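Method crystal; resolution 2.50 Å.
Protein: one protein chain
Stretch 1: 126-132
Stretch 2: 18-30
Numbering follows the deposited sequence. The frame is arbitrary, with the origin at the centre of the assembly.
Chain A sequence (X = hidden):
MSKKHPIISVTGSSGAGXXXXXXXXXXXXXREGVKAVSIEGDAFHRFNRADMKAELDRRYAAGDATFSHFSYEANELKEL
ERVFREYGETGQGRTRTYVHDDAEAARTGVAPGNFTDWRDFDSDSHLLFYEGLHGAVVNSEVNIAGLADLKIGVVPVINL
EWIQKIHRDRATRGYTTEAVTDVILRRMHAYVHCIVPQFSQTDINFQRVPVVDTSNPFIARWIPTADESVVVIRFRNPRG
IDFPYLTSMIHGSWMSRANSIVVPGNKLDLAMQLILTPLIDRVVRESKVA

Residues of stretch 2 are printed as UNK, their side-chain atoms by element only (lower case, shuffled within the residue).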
# COMPACT_ATOMS: atom_id res chain seq x y z
N HIS A 126 16.51 -11.60 -4.32
CA HIS A 126 17.25 -10.34 -4.44
C HIS A 126 16.64 -9.27 -3.53
O HIS A 126 17.33 -8.36 -3.08
CB HIS A 126 17.21 -9.85 -5.92
CG HIS A 126 18.32 -10.40 -6.80
ND1 HIS A 126 18.13 -11.45 -7.68
CD2 HIS A 126 19.66 -10.10 -6.85
CE1 HIS A 126 19.30 -11.81 -8.21
NE2 HIS A 126 20.25 -11.00 -7.72
N LEU A 127 15.32 -9.31 -3.38
CA LEU A 127 14.60 -8.41 -2.49
C LEU A 127 13.26 -8.96 -2.07
O LEU A 127 12.75 -9.90 -2.68
CB LEU A 127 14.41 -7.05 -3.13
CG LEU A 127 13.80 -7.05 -4.52
CD1 LEU A 127 12.30 -6.83 -4.46
CD2 LEU A 127 14.46 -5.95 -5.32
N LEU A 128 12.75 -8.44 -0.96
CA LEU A 128 11.36 -8.69 -0.58
C LEU A 128 10.55 -7.50 -1.05
O LEU A 128 11.09 -6.42 -1.23
CB LEU A 128 11.25 -8.85 0.96
CG LEU A 128 9.93 -8.70 1.74
CD1 LEU A 128 8.88 -9.72 1.31
CD2 LEU A 128 10.21 -8.86 3.22
N PHE A 129 9.29 -7.75 -1.38
CA PHE A 129 8.36 -6.72 -1.80
C PHE A 129 7.11 -6.80 -0.96
O PHE A 129 6.49 -7.85 -0.89
CB PHE A 129 7.98 -6.92 -3.26
CG PHE A 129 7.00 -5.91 -3.78
CD1 PHE A 129 7.38 -4.58 -3.93
CD2 PHE A 129 5.72 -6.31 -4.18
CE1 PHE A 129 6.51 -3.65 -4.48
CE2 PHE A 129 4.85 -5.38 -4.73
CZ PHE A 129 5.24 -4.05 -4.88
N TYR A 130 6.69 -5.68 -0.39
CA TYR A 130 5.46 -5.63 0.39
C TYR A 130 4.49 -4.62 -0.26
O TYR A 130 4.91 -3.55 -0.70
CB TYR A 130 5.81 -5.19 1.82
CG TYR A 130 4.61 -4.90 2.68
CD1 TYR A 130 4.01 -3.65 2.67
CD2 TYR A 130 4.06 -5.89 3.48
CE1 TYR A 130 2.88 -3.39 3.43
CE2 TYR A 130 2.92 -5.64 4.26
CZ TYR A 130 2.35 -4.39 4.22
OH TYR A 130 1.25 -4.11 5.00
N GLU A 131 3.22 -4.99 -0.36
CA GLU A 131 2.15 -4.04 -0.71
C GLU A 131 1.00 -4.08 0.33
O GLU A 131 0.38 -5.14 0.53
CB GLU A 131 1.60 -4.34 -2.12
CG GLU A 131 0.48 -3.39 -2.62
CD GLU A 131 0.05 -3.63 -4.08
OE1 GLU A 131 0.13 -4.79 -4.54
OE2 GLU A 131 -0.38 -2.66 -4.75
N GLY A 132 0.74 -2.95 1.00
CA GLY A 132 -0.46 -2.85 1.81
C GLY A 132 -0.63 -1.53 2.50
O GLY A 132 0.00 -0.57 2.10
N UNK A 18 -7.12 0.30 -5.11
CA UNK A 18 -6.91 -0.68 -6.18
C UNK A 18 -5.57 -1.43 -6.04
O UNK A 18 -5.23 -1.85 -4.93
c UNK A 18 -8.53 0.53 -7.67
o UNK A 18 -6.17 0.99 -7.83
c UNK A 18 -7.13 -0.05 -7.59
N UNK A 19 -4.82 -1.63 -7.14
CA UNK A 19 -3.61 -2.48 -7.11
C UNK A 19 -2.98 -2.66 -8.49
O UNK A 19 -2.29 -3.66 -8.74
c UNK A 19 -3.93 -3.88 -6.54
o UNK A 19 -2.94 -4.35 -5.64
N UNK A 20 -3.12 -1.65 -9.35
CA UNK A 20 -2.41 -1.57 -10.63
C UNK A 20 -0.93 -1.85 -10.41
O UNK A 20 -0.21 -2.24 -11.32
c UNK A 20 -2.48 -0.16 -11.21
c UNK A 20 -2.19 -0.18 -12.71
o UNK A 20 -3.77 0.40 -10.96
N UNK A 21 -0.53 -1.68 -9.16
CA UNK A 21 0.83 -1.38 -8.80
C UNK A 21 1.74 -2.58 -8.88
O UNK A 21 2.88 -2.46 -9.32
c UNK A 21 0.85 -0.81 -7.40
c UNK A 21 -0.25 0.23 -7.25
c UNK A 21 2.19 -0.20 -7.12
N UNK A 22 1.21 -3.75 -8.55
CA UNK A 22 2.03 -4.96 -8.51
C UNK A 22 2.59 -5.29 -9.90
O UNK A 22 3.81 -5.43 -10.07
n UNK A 22 4.76 -9.51 -6.75
c UNK A 22 1.20 -6.13 -7.98
c UNK A 22 1.86 -6.91 -6.84
c UNK A 22 3.13 -7.64 -7.30
c UNK A 22 3.54 -8.75 -6.32
N UNK A 23 1.71 -5.24 -10.90
CA UNK A 23 2.06 -5.55 -12.30
C UNK A 23 3.26 -4.73 -12.74
O UNK A 23 4.17 -5.26 -13.36
c UNK A 23 0.72 -6.23 -14.39
c UNK A 23 0.79 -7.58 -14.46
n UNK A 23 0.45 -5.79 -15.67
c UNK A 23 0.84 -5.28 -13.22
n UNK A 23 0.57 -7.93 -15.78
c UNK A 23 0.37 -6.83 -16.48
N UNK A 24 3.32 -3.49 -12.27
CA UNK A 24 4.41 -2.59 -12.58
C UNK A 24 5.74 -3.06 -11.99
O UNK A 24 6.75 -3.15 -12.70
c UNK A 24 4.11 -1.19 -12.05
o UNK A 24 2.81 -0.78 -12.48
c UNK A 24 5.14 -0.23 -12.58
N UNK A 25 5.76 -3.40 -10.71
CA UNK A 25 6.99 -3.91 -10.13
C UNK A 25 7.40 -5.24 -10.76
O UNK A 25 8.53 -5.40 -11.21
c UNK A 25 7.05 -2.73 -7.90
c UNK A 25 5.96 -1.97 -7.48
c UNK A 25 8.33 -2.27 -7.66
c UNK A 25 6.15 -0.76 -6.81
c UNK A 25 7.42 -0.31 -6.57
c UNK A 25 8.52 -1.06 -6.99
c UNK A 25 6.84 -4.03 -8.62
N UNK A 26 6.42 -6.11 -10.97
CA UNK A 26 6.65 -7.36 -11.69
C UNK A 26 7.39 -7.07 -13.00
O UNK A 26 8.51 -7.53 -13.18
o UNK A 26 3.48 -9.07 -10.80
c UNK A 26 5.32 -8.07 -12.00
o UNK A 26 5.42 -8.97 -9.78
c UNK A 26 4.69 -8.74 -10.77
N UNK A 27 6.83 -6.15 -13.78
CA UNK A 27 7.40 -5.70 -15.06
C UNK A 27 8.85 -5.26 -14.93
O UNK A 27 9.62 -5.35 -15.88
n UNK A 27 3.42 -3.56 -16.09
c UNK A 27 6.57 -4.52 -15.63
c UNK A 27 5.39 -4.91 -16.51
o UNK A 27 4.70 -3.01 -17.84
c UNK A 27 4.48 -3.73 -16.86
N UNK A 28 9.22 -4.75 -13.77
CA UNK A 28 10.57 -4.25 -13.56
C UNK A 28 11.50 -5.35 -13.06
O UNK A 28 12.61 -5.49 -13.56
c UNK A 28 11.96 -2.55 -12.35
c UNK A 28 9.20 -1.04 -12.16
c UNK A 28 9.76 -1.91 -13.21
c UNK A 28 10.56 -3.05 -12.60
N UNK A 29 11.06 -6.15 -12.09
CA UNK A 29 11.85 -7.28 -11.62
C UNK A 29 12.09 -8.29 -12.74
O UNK A 29 13.04 -9.05 -12.70
c UNK A 29 9.69 -7.41 -8.53
c UNK A 29 11.15 -7.99 -10.47
c UNK A 29 9.36 -6.64 -7.46
c UNK A 29 10.13 -5.52 -7.16
c UNK A 29 11.54 -5.98 -9.04
c UNK A 29 11.22 -5.19 -7.95
c UNK A 29 10.78 -7.10 -9.34
N UNK A 30 11.16 -8.35 -13.69
CA UNK A 30 11.30 -9.23 -14.84
C UNK A 30 12.26 -8.59 -15.84
O UNK A 30 13.16 -9.24 -16.37
n UNK A 30 9.94 -7.57 -20.39
c UNK A 30 9.33 -8.01 -19.29
n UNK A 30 8.60 -7.18 -18.56
n UNK A 30 9.43 -9.29 -18.94
c UNK A 30 8.89 -9.85 -17.70
c UNK A 30 9.95 -9.46 -15.49
c UNK A 30 10.00 -10.28 -16.76

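Position 18 carries one carbon bearing an oxygen and a second carbon, a threonine's branch; Thr18 points away from the strand and is poorly ordered. At 19 a single carbon ends in one oxygen, which lies 3.2 Å from Glu131 OE2; this is Ser19, and the oxygen is OG. Ser19 is also poorly ordered, yet its OG gives a weak hydrogen bond to that carboxylate oxygen. Position 20 repeats the pattern of 18, a carbon with one oxygen and one carbon, and Thr20 likewise turns away.

Position 21 has three carbons, forked at the first, and no polar atom; its CB lies 3.5 Å from Glu131 OE2, so the carboxylate is bordered by an aliphatic group as well as by the serine hydroxyl. This is Val21. At 22 four carbons run in a row to a terminal nitrogen, the second carbon 3.6 Å from Glu131 OE1 and the third 3.8 Å from Phe129 CE2. The residue is Lys22, and the two atoms are CG and CD; its amino group continues away from the glutamate.

Position 23, one carbon and a five-membered ring with two nitrogens, is His23, out of reach of the strand. Position 24, a carbon carrying one oxygen and one carbon, is Thr24, buried but also remote; its hydroxyl is bonded elsewhere in the structure. At 25 one carbon leads to a ring of six carbons with no oxygen, and one ring carbon comes within 3.4 Å of Phe129 CZ; this is Phe25, and the atom is CD2. The two ring planes meet obliquely at 46°.

Position 26 has two carbons, the second with two oxygens: Asp26, which makes no contact with the strand but holds Lys22 in a salt bridge, Lys22 NZ to Asp26 OD1 at 3.1 Å. Position 27 has three carbons, the third carrying one oxygen and one nitrogen, and does not reach the strand: Gln27. Position 28 has four carbons, forked at the first, one arm two carbons long, and is also out of reach: Ile28. Position 29 is another six-carbon ring on one carbon, with a ring carbon 3.7 Å from Leu127 CD1; this is Phe29, and the atom is CZ. At 30 three carbons, a nitrogen and a carbon with two more nitrogens lie out of reach of the strand: Arg30.

The contact is nearly antiparallel, at 166°, and alternate strand residues Leu127, Phe129 and Glu131 face the helix. Phe129 is covered most: Phe25 packs closely against it and Phe29 presents its edge to its face, while the methylenes of Lys22 flank it too. Burial is thus largely apolar, with Glu131 supplying the polar end of the contact, beside Ser19, Val21 and Lys22.

Stretch 2 (18-30) TSTVKHTFDQIFR
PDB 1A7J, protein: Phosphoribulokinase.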